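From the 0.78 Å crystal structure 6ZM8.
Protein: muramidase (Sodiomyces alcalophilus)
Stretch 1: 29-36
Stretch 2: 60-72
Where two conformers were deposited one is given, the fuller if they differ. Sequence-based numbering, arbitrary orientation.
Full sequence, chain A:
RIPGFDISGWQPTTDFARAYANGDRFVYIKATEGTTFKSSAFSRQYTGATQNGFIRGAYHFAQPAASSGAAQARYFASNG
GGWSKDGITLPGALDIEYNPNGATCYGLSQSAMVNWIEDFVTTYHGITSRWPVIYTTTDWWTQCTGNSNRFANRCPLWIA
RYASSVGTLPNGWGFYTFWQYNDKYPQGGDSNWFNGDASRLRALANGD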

# COMPACT_ATOMS: atom_id res chain seq x y z
N ILE A 29 2.43 5.29 -4.51
CA ILE A 29 2.26 6.74 -4.44
C ILE A 29 1.01 7.04 -3.63
O ILE A 29 -0.07 6.51 -3.91
N LYS A 30 1.12 7.91 -2.62
CA LYS A 30 -0.06 8.21 -1.81
C LYS A 30 -1.11 8.91 -2.65
O LYS A 30 -0.83 9.94 -3.30
N ALA A 31 -2.35 8.40 -2.60
CA ALA A 31 -3.48 9.04 -3.27
C ALA A 31 -4.36 9.76 -2.27
O ALA A 31 -4.68 10.96 -2.49
N THR A 32 -4.88 9.05 -1.28
CA THR A 32 -5.97 9.53 -0.45
C THR A 32 -5.75 9.21 1.01
O THR A 32 -4.95 8.33 1.37
N GLU A 33 -6.52 9.90 1.85
CA GLU A 33 -6.60 9.62 3.27
C GLU A 33 -8.01 9.94 3.74
O GLU A 33 -8.58 10.98 3.34
N GLY A 34 -8.60 9.06 4.53
CA GLY A 34 -9.97 9.31 4.94
C GLY A 34 -10.91 9.43 3.75
O GLY A 34 -10.79 8.71 2.79
N THR A 35 -11.87 10.37 3.87
CA THR A 35 -12.78 10.65 2.75
C THR A 35 -12.62 12.08 2.24
O THR A 35 -13.45 12.51 1.42
N THR A 36 -11.61 12.80 2.70
CA THR A 36 -11.51 14.31 2.46
C THR A 36 -10.13 14.66 1.88
O THR A 36 -10.00 15.81 1.40
N HIS A 60 -3.80 4.30 0.12
CA HIS A 60 -4.80 5.03 0.91
C HIS A 60 -4.43 4.94 2.37
O HIS A 60 -4.25 3.83 2.91
N PHE A 61 -4.35 6.09 3.07
CA PHE A 61 -4.13 6.08 4.51
C PHE A 61 -5.48 5.94 5.23
O PHE A 61 -6.33 6.85 5.20
N ALA A 62 -5.67 4.78 5.86
CA ALA A 62 -6.91 4.47 6.54
C ALA A 62 -7.15 5.38 7.76
O ALA A 62 -6.24 5.63 8.54
N GLN A 63 -8.42 5.76 7.91
CA GLN A 63 -8.88 6.49 9.11
C GLN A 63 -10.10 5.75 9.65
O GLN A 63 -11.24 6.13 9.36
N PRO A 64 -9.90 4.66 10.39
CA PRO A 64 -11.02 3.76 10.69
C PRO A 64 -12.11 4.32 11.58
O PRO A 64 -13.21 3.74 11.59
N ALA A 65 -11.84 5.38 12.33
CA ALA A 65 -12.87 5.99 13.16
C ALA A 65 -13.69 7.04 12.41
O ALA A 65 -14.72 7.45 12.93
N ALA A 66 -13.24 7.47 11.25
CA ALA A 66 -13.83 8.64 10.57
C ALA A 66 -15.02 8.29 9.70
O ALA A 66 -15.91 9.12 9.51
N SER A 67 -15.06 7.08 9.17
CA SER A 67 -16.10 6.69 8.21
C SER A 67 -15.90 5.21 7.95
O SER A 67 -14.87 4.66 8.41
N SER A 68 -16.84 4.60 7.25
CA SER A 68 -16.77 3.17 6.99
C SER A 68 -15.59 2.82 6.07
O SER A 68 -15.11 3.63 5.28
N GLY A 69 -15.25 1.53 6.13
CA GLY A 69 -14.25 1.02 5.20
C GLY A 69 -14.75 1.14 3.75
O GLY A 69 -13.97 1.43 2.84
N ALA A 70 -16.04 0.88 3.53
CA ALA A 70 -16.60 0.97 2.17
C ALA A 70 -16.48 2.40 1.65
O ALA A 70 -16.14 2.61 0.49
N ALA A 71 -16.80 3.40 2.49
CA ALA A 71 -16.74 4.78 2.03
C ALA A 71 -15.32 5.14 1.63
O ALA A 71 -15.08 5.86 0.64
N GLN A 72 -14.34 4.67 2.41
CA GLN A 72 -12.94 4.99 2.09
C GLN A 72 -12.46 4.22 0.85
O GLN A 72 -11.68 4.77 0.07

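This is a short parallel β-pairing, extended beyond its strands by a mostly polar network of side chains that ties the loop after the first strand to a turn and a helix of the second stretch. Phe 61 N donates to Thr 32 O (2.9 Å) and Gly 34 N to Phe 61 O (3.2 Å), which sets Thr 32 beside His 60 on one face of the sheet and Glu 33 beside Phe 61 on the other.

On the first face, Thr 32 (p) brings OG1 to 2.7 Å from His 60 ND1, a hydrogen bond in which either atom could be the donor. His 60 (chi1 t) suits this buried site because its second ring nitrogen is also used: NE2 donates to Gln 72 OE1 at 2.9 Å. Between the two nitrogens, CE1 lies 3.2 Å from Gly 34 O at the ring edge; that oxygen is buried without a hydrogen-bond partner.

On the other face, Glu 33 is extended (t, t) and divides its carboxylate: OE1 forms a salt bridge with Lys 30 NZ (2.9 Å), while OE2 accepts from Gln 63 NE2 (2.8 Å). The m, m rotamer of Gln 63 places its amide there. The Phe 61 ring (chi1 t) packs against the carboxylate, CD1 to Glu 33 CD 3.8 Å, and the all-t Lys 30 lays its aliphatic CE 4.2 Å from Phe 61 CB.

Gly 34 adopts a positive phi, which favours glycine. Beyond it, Thr 35 (p) uses both branches: methyl CG2 rests 3.8 Å from Gln 72 CG and 4.2 Å from Ala 71 CB, whereas OG1 shares a water with Ser 67 OG, each 2.7 Å from water 1. Gln 72 (m, t) braces this region, its NE2 donating to Gln 63 O and Ser 67 OG, both at 2.9 Å.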

# COMPACT_ATOMS: atom_id res chain seq x y z
CB ILE A 29 2.12 7.33 -5.86
CG1 ILE A 29 3.36 7.00 -6.69
CG2 ILE A 29 1.88 8.83 -5.80
CD1 ILE A 29 3.19 7.27 -8.18
CB LYS A 30 0.29 9.11 -0.63
CG LYS A 30 -0.91 9.32 0.31
CD LYS A 30 -0.53 10.03 1.58
CE LYS A 30 -1.76 10.29 2.45
NZ LYS A 30 -1.38 10.92 3.72
CB ALA A 31 -4.29 8.05 -4.08
CB THR A 32 -7.33 8.93 -0.92
OG1 THR A 32 -7.18 7.51 -1.06
CG2 THR A 32 -7.77 9.50 -2.26
CB GLU A 33 -5.56 10.44 4.06
CG GLU A 33 -5.68 10.30 5.57
CD GLU A 33 -4.52 10.92 6.33
OE1 GLU A 33 -3.43 11.17 5.71
OE2 GLU A 33 -4.75 11.13 7.55
CB THR A 35 -14.24 10.38 3.06
OG1 THR A 35 -14.59 11.19 4.20
CG2 THR A 35 -14.50 8.93 3.36
CB THR A 36 -11.83 15.14 3.75
OG1 THR A 36 -10.83 14.63 4.69
CG2 THR A 36 -13.18 14.84 4.43
CB HIS A 60 -6.17 4.33 0.73
CG HIS A 60 -7.23 4.96 1.58
ND1 HIS A 60 -7.80 6.18 1.22
CD2 HIS A 60 -7.72 4.57 2.78
CE1 HIS A 60 -8.65 6.47 2.18
NE2 HIS A 60 -8.61 5.54 3.16
CB PHE A 61 -3.36 7.31 4.98
CG PHE A 61 -2.91 7.17 6.42
CD1 PHE A 61 -3.76 7.41 7.49
CD2 PHE A 61 -1.65 6.69 6.68
CE1 PHE A 61 -3.34 7.18 8.80
CE2 PHE A 61 -1.23 6.49 7.98
CZ PHE A 61 -2.07 6.72 9.05
CB ALA A 62 -6.88 3.05 7.04
CB GLN A 63 -9.18 7.95 8.77
CG GLN A 63 -7.91 8.76 8.55
CD GLN A 63 -7.15 9.07 9.84
OE1 GLN A 63 -7.59 8.71 10.93
NE2 GLN A 63 -6.01 9.74 9.69
CB PRO A 64 -10.39 2.52 11.32
CG PRO A 64 -9.00 2.51 10.67
CD PRO A 64 -8.61 3.98 10.67
CB ALA A 65 -12.30 6.56 14.44
CB ALA A 66 -12.79 9.31 9.71
CB SER A 67 -16.00 7.51 6.92
OG SER A 67 -14.65 7.58 6.45
CB SER A 68 -18.06 2.69 6.38
OG SER A 68 -18.19 3.17 5.06
CB ALA A 70 -18.05 0.52 2.16
CB ALA A 71 -17.25 5.74 3.10
CB GLN A 72 -12.06 4.77 3.31
CG GLN A 72 -12.25 5.95 4.26
CD GLN A 72 -11.45 5.91 5.55
OE1 GLN A 72 -10.25 5.62 5.54
NE2 GLN A 72 -12.12 6.24 6.63
O HOH W 1 -13.83 10.18 6.56